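Local coordinates for complement factor H (Mus musculus, PDB 2YBY), which regulates complement, a branch of innate immunity, and probably binds its partners through a chain of small sushi domains, two of which are present here, at residues V66-D78 and M109-C122. The protein carries 1 engineered substitution. Residues are numbered along the deposited sequence; the frame is centred on the assembly and turned at random.
With EDO (1,2-ethanediol), chain B.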
loop_
_atom_site.group_PDB
_atom_site.type_symbol
_atom_site.label_atom_id
_atom_site.label_comp_id
_atom_site.label_asym_id
_atom_site.label_seq_id
_atom_site.Cartn_x
_atom_site.Cartn_y
_atom_site.Cartn_z
ATOM N N VAL A 66 -4.098 0.291 0.652
ATOM C CA VAL A 66 -4.099 -1.088 0.144
ATOM C C VAL A 66 -3.197 -1.960 1.024
ATOM O O VAL A 66 -2.405 -1.454 1.828
ATOM C CB VAL A 66 -3.650 -1.143 -1.345
ATOM C CG1 VAL A 66 -4.608 -0.356 -2.243
ATOM C CG2 VAL A 66 -2.231 -0.633 -1.528
ATOM N N ARG A 67 -3.303 -3.288 0.879
ATOM C CA ARG A 67 -2.434 -4.168 1.652
ATOM C C ARG A 67 -0.935 -3.869 1.421
ATOM O O ARG A 67 -0.509 -3.618 0.292
ATOM C CB ARG A 67 -2.721 -5.654 1.337
ATOM C CG ARG A 67 -1.902 -6.664 2.139
ATOM C CD ARG A 67 -2.086 -6.603 3.617
ATOM N NE ARG A 67 -3.410 -7.032 4.060
ATOM C CZ ARG A 67 -3.888 -6.870 5.298
ATOM N NH1 ARG A 67 -3.168 -6.236 6.221
ATOM N NH2 ARG A 67 -5.098 -7.318 5.615
ATOM N N LYS A 68 -0.165 -3.876 2.515
ATOM C CA LYS A 68 1.271 -3.700 2.525
ATOM C C LYS A 68 1.895 -5.060 2.816
ATOM O O LYS A 68 1.455 -5.763 3.735
ATOM C CB LYS A 68 1.670 -2.723 3.638
ATOM C CG LYS A 68 3.132 -2.444 3.766
ATOM C CD LYS A 68 3.442 -1.420 4.861
ATOM C CE LYS A 68 3.442 -2.045 6.223
ATOM N NZ LYS A 68 3.866 -1.082 7.274
ATOM N N CYS A 69 2.899 -5.439 2.011
ATOM C CA CYS A 69 3.669 -6.652 2.225
ATOM C C CYS A 69 5.119 -6.250 2.304
ATOM O O CYS A 69 5.648 -5.696 1.342
ATOM C CB CYS A 69 3.466 -7.651 1.096
ATOM S SG CYS A 69 1.751 -8.072 0.759
ATOM N N VAL A 70 5.786 -6.604 3.379
ATOM C CA VAL A 70 7.178 -6.255 3.602
ATOM C C VAL A 70 8.043 -7.428 3.192
ATOM O O VAL A 70 7.785 -8.577 3.605
ATOM C CB VAL A 70 7.419 -5.860 5.080
ATOM C CG1 VAL A 70 8.908 -5.638 5.355
ATOM C CG2 VAL A 70 6.589 -4.616 5.445
ATOM N N PHE A 71 9.075 -7.155 2.380
ATOM C CA PHE A 71 10.031 -8.170 1.982
ATOM C C PHE A 71 11.279 -8.004 2.834
ATOM O O PHE A 71 11.801 -6.897 2.905
ATOM C CB PHE A 71 10.420 -8.030 0.506
ATOM C CG PHE A 71 11.414 -9.083 0.096
ATOM C CD1 PHE A 71 11.043 -10.416 0.033
ATOM C CD2 PHE A 71 12.742 -8.762 -0.120
ATOM C CE1 PHE A 71 11.958 -11.396 -0.313
ATOM C CE2 PHE A 71 13.663 -9.744 -0.480
ATOM C CZ PHE A 71 13.260 -11.052 -0.586
ATOM N N HIS A 72 11.757 -9.070 3.473
ATOM C CA HIS A 72 12.994 -8.995 4.269
ATOM C C HIS A 72 13.601 -10.376 4.400
ATOM O O HIS A 72 14.593 -10.650 3.745
ATOM C CB HIS A 72 12.768 -8.324 5.648
ATOM C CG HIS A 72 14.034 -7.961 6.370
ATOM N ND1 HIS A 72 14.009 -7.208 7.527
ATOM C CD2 HIS A 72 15.319 -8.292 6.103
ATOM C CE1 HIS A 72 15.269 -7.060 7.900
ATOM N NE2 HIS A 72 16.091 -7.715 7.097
ATOM N N TYR A 73 12.994 -11.266 5.219
ATOM C CA TYR A 73 13.498 -12.602 5.503
ATOM C C TYR A 73 12.898 -13.666 4.584
ATOM O O TYR A 73 11.675 -13.665 4.377
ATOM C CB TYR A 73 13.193 -12.953 6.978
ATOM C CG TYR A 73 13.560 -11.842 7.942
ATOM C CD1 TYR A 73 14.880 -11.615 8.305
ATOM C CD2 TYR A 73 12.588 -11.002 8.469
ATOM C CE1 TYR A 73 15.223 -10.589 9.187
ATOM C CE2 TYR A 73 12.916 -9.967 9.336
ATOM C CZ TYR A 73 14.235 -9.765 9.703
ATOM O OH TYR A 73 14.570 -8.744 10.563
ATOM N N VAL A 74 13.733 -14.590 4.087
ATOM C CA VAL A 74 13.311 -15.728 3.295
ATOM C C VAL A 74 13.917 -16.956 3.971
ATOM O O VAL A 74 15.133 -17.003 4.131
ATOM C CB VAL A 74 13.745 -15.676 1.811
ATOM C CG1 VAL A 74 13.248 -16.933 1.075
ATOM C CG2 VAL A 74 13.196 -14.410 1.140
ATOM N N GLU A 75 13.086 -17.921 4.346
ATOM C CA GLU A 75 13.568 -19.166 4.947
ATOM C C GLU A 75 14.091 -20.040 3.814
ATOM O O GLU A 75 13.354 -20.290 2.859
ATOM C CB GLU A 75 12.459 -19.898 5.723
ATOM C CG GLU A 75 12.934 -21.194 6.378
ATOM C CD GLU A 75 11.840 -22.042 6.992
ATOM O OE1 GLU A 75 10.885 -21.462 7.550
ATOM O OE2 GLU A 75 11.908 -23.286 6.873
ATOM N N ASN A 76 15.346 -20.514 3.947
ATOM C CA ASN A 76 16.058 -21.352 2.965
ATOM C C ASN A 76 16.197 -20.579 1.648
ATOM O O ASN A 76 16.082 -21.161 0.572
ATOM C CB ASN A 76 15.384 -22.712 2.736
ATOM C CG ASN A 76 15.533 -23.674 3.900
ATOM O OD1 ASN A 76 16.610 -23.798 4.489
ATOM N ND2 ASN A 76 14.475 -24.396 4.234
ATOM N N GLY A 77 16.461 -19.283 1.765
ATOM C CA GLY A 77 16.597 -18.402 0.616
ATOM C C GLY A 77 17.381 -17.155 0.952
ATOM O O GLY A 77 17.797 -16.934 2.094
ATOM N N ASP A 78 17.511 -16.296 -0.026
ATOM C CA ASP A 78 18.268 -15.069 0.098
ATOM C C ASP A 78 17.464 -13.918 0.733
ATOM O O ASP A 78 16.546 -13.385 0.098
ATOM C CB ASP A 78 18.750 -14.672 -1.308
ATOM C CG ASP A 78 19.885 -13.679 -1.345
ATOM O OD1 ASP A 78 20.590 -13.554 -0.335
ATOM O OD2 ASP A 78 20.086 -13.051 -2.407
ATOM N N MET A 109 6.537 -14.272 -5.599
ATOM C CA MET A 109 5.596 -14.015 -4.501
ATOM C C MET A 109 4.837 -12.785 -4.937
ATOM O O MET A 109 5.480 -11.852 -5.432
ATOM C CB MET A 109 6.325 -13.573 -3.228
ATOM C CG MET A 109 6.566 -14.592 -2.278
ATOM S SD MET A 109 7.194 -14.052 -0.713
ATOM C CE MET A 109 8.420 -12.874 -1.021
ATOM N N THR A 110 3.516 -12.736 -4.665
ATOM C CA THR A 110 2.690 -11.587 -5.020
ATOM C C THR A 110 2.097 -11.040 -3.727
ATOM O O THR A 110 1.702 -11.813 -2.853
ATOM C CB THR A 110 1.637 -12.011 -6.031
ATOM O OG1 THR A 110 2.330 -12.449 -7.216
ATOM C CG2 THR A 110 0.667 -10.883 -6.380
ATOM N N CYS A 111 2.065 -9.710 -3.590
ATOM C CA CYS A 111 1.429 -9.094 -2.437
ATOM C C CYS A 111 -0.099 -9.066 -2.718
ATOM O O CYS A 111 -0.546 -8.331 -3.604
ATOM C CB CYS A 111 1.990 -7.696 -2.207
ATOM S SG CYS A 111 1.271 -6.838 -0.780
ATOM N N THR A 112 -0.859 -9.913 -2.026
ATOM C CA THR A 112 -2.322 -10.013 -2.193
ATOM C C THR A 112 -3.035 -9.296 -1.068
ATOM O O THR A 112 -2.399 -8.834 -0.130
ATOM C CB THR A 112 -2.766 -11.497 -2.266
ATOM O OG1 THR A 112 -2.760 -12.087 -0.970
ATOM C CG2 THR A 112 -1.919 -12.342 -3.207
ATOM N N GLU A 113 -4.376 -9.272 -1.137
ATOM C CA GLU A 113 -5.225 -8.647 -0.116
ATOM C C GLU A 113 -4.935 -9.216 1.270
ATOM O O GLU A 113 -5.095 -8.489 2.246
ATOM C CB GLU A 113 -6.728 -8.769 -0.481
ATOM C CG GLU A 113 -7.251 -10.187 -0.634
ATOM C CD GLU A 113 -8.687 -10.271 -1.125
ATOM O OE1 GLU A 113 -9.516 -9.431 -0.705
ATOM O OE2 GLU A 113 -8.986 -11.189 -1.923
ATOM N N ASN A 114 -4.457 -10.483 1.356
ATOM C CA ASN A 114 -4.106 -11.172 2.603
ATOM C C ASN A 114 -2.604 -11.468 2.768
ATOM O O ASN A 114 -2.233 -12.463 3.385
ATOM C CB ASN A 114 -4.890 -12.472 2.712
ATOM C CG ASN A 114 -6.356 -12.266 3.016
ATOM O OD1 ASN A 114 -6.723 -11.696 4.053
ATOM N ND2 ASN A 114 -7.234 -12.748 2.149
ATOM N N GLY A 115 -1.746 -10.598 2.247
ATOM C CA GLY A 115 -0.318 -10.763 2.434
ATOM C C GLY A 115 0.353 -11.485 1.284
ATOM O O GLY A 115 -0.227 -11.651 0.216
ATOM N N TRP A 116 1.581 -11.905 1.497
ATOM C CA TRP A 116 2.375 -12.574 0.465
ATOM C C TRP A 116 1.783 -13.924 0.092
ATOM O O TRP A 116 1.388 -14.694 0.966
ATOM C CB TRP A 116 3.819 -12.826 0.946
ATOM C CG TRP A 116 4.692 -11.603 1.055
ATOM C CD1 TRP A 116 5.366 -11.190 2.162
ATOM C CD2 TRP A 116 5.134 -10.759 -0.019
ATOM N NE1 TRP A 116 6.194 -10.129 1.851
ATOM C CE2 TRP A 116 6.043 -9.823 0.529
ATOM C CE3 TRP A 116 4.726 -10.587 -1.342
ATOM C CZ2 TRP A 116 6.618 -8.803 -0.244
ATOM C CZ3 TRP A 116 5.357 -9.636 -2.123
ATOM C CH2 TRP A 116 6.276 -8.741 -1.564
ATOM N N SER A 117 1.747 -14.195 -1.196
ATOM C CA SER A 117 1.350 -15.530 -1.680
ATOM C C SER A 117 2.261 -15.982 -2.790
ATOM O O SER A 117 2.369 -15.323 -3.822
ATOM C CB SER A 117 -0.086 -15.602 -2.151
ATOM O OG SER A 117 -0.479 -16.968 -2.202
ATOM N N PRO A 118 2.897 -17.136 -2.578
ATOM C CA PRO A 118 2.926 -17.910 -1.330
ATOM C C PRO A 118 3.807 -17.164 -0.318
ATOM O O PRO A 118 4.408 -16.147 -0.695
ATOM C CB PRO A 118 3.558 -19.226 -1.767
ATOM C CG PRO A 118 4.473 -18.849 -2.840
ATOM C CD PRO A 118 3.846 -17.677 -3.561
ATOM N N PRO A 119 3.912 -17.613 0.937
ATOM C CA PRO A 119 4.806 -16.950 1.887
ATOM C C PRO A 119 6.286 -17.113 1.524
ATOM O O PRO A 119 6.658 -18.056 0.801
ATOM C CB PRO A 119 4.524 -17.681 3.208
ATOM C CG PRO A 119 3.235 -18.363 3.021
ATOM C CD PRO A 119 3.261 -18.769 1.577
ATOM N N PRO A 120 7.143 -16.243 2.084
ATOM C CA PRO A 120 8.583 -16.304 1.809
ATOM C C PRO A 120 9.284 -17.427 2.563
ATOM O O PRO A 120 10.126 -17.206 3.442
ATOM C CB PRO A 120 9.080 -14.927 2.262
ATOM C CG PRO A 120 8.144 -14.511 3.297
ATOM C CD PRO A 120 6.810 -15.077 2.933
ATOM N N LYS A 121 8.887 -18.634 2.243
ATOM C CA LYS A 121 9.409 -19.857 2.824
ATOM C C LYS A 121 9.687 -20.838 1.681
ATOM O O LYS A 121 8.757 -21.317 1.031
ATOM C CB LYS A 121 8.372 -20.435 3.807
ATOM C CG LYS A 121 8.835 -21.646 4.597
ATOM C CD LYS A 121 7.825 -21.975 5.705
ATOM C CE LYS A 121 8.146 -23.232 6.473
ATOM N NZ LYS A 121 7.175 -23.455 7.578
ATOM N N CYS A 122 10.970 -21.099 1.410
ATOM C CA CYS A 122 11.345 -22.054 0.362
ATOM C C CYS A 122 11.311 -23.453 1.013
ATOM O O CYS A 122 11.934 -23.658 2.056
ATOM C CB CYS A 122 12.717 -21.724 -0.201
ATOM S SG CYS A 122 12.844 -20.050 -0.898
HETATM C C1 EDO B . 15.978 -12.539 -2.766
HETATM O O1 EDO B . 15.226 -13.658 -2.271
HETATM C C2 EDO B . 15.714 -12.305 -4.241
HETATM O O2 EDO B . 14.698 -11.312 -4.350
HETATM O O HOH W 1 10.158 -15.243 6.224
#
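Cys69, joined to Cys111 by a disulfide (SG to SG 2.0 Å), packs its CB on Trp116. The indole receives Cys69 CB over the centre of one face, 3.6 Å from the six-membered ring's centroid and 18° off its normal, which meets the geometry of a CH-pi contact; Met109 CE lies over the opposite face. In the ring plane, Trp116 NE1 donates to Val70 O at 2.8 Å in a nearly straight bond (171°), although the nitrogen sits well above the carbonyl plane; together with the contacts on both faces, this bond probably sets the rotation of the indole. Beyond it, Phe71 presents its ring edge through CD1 to Met109 CE, the two side chains crossing at about a right angle, and both also touch Leu92.

Arg67 can be followed outward. Its CB and CG pass Thr112 O, CG at 3.2 Å; CD runs past Glu113 O; NE then donates to that same oxygen, 2.9 Å away and within the guanidinium plane. The bends at chi2 and chi3 bring NE back onto the type I turn from Thr112 to Gly115. At the tip, NH1 is hydrogen-bonded to Gly40 O in the preceding sushi repeat, and Phe41 makes a cation-pi contact, linking the turn to the neighbouring domain.

At the other end, Glu75 and Lys121 form a single beta bridge: Glu75 N donates to Pro120 O, and Cys122 N to Glu75 O at 2.9 Å. The aliphatic part of Lys121 runs alongside the Glu75 side chain, yet Glu75 OE1 stays 4.2 Å from Lys121 NZ, beyond salt-bridge range. Val74 CG1 packs on Cys122 SG at 3.7 Å. With Cys69-Cys111 near one end and Cys122-Cys96 near the other, a tryptophan packed against the first of them and short strands, this is the core of a sushi (SCR) domain.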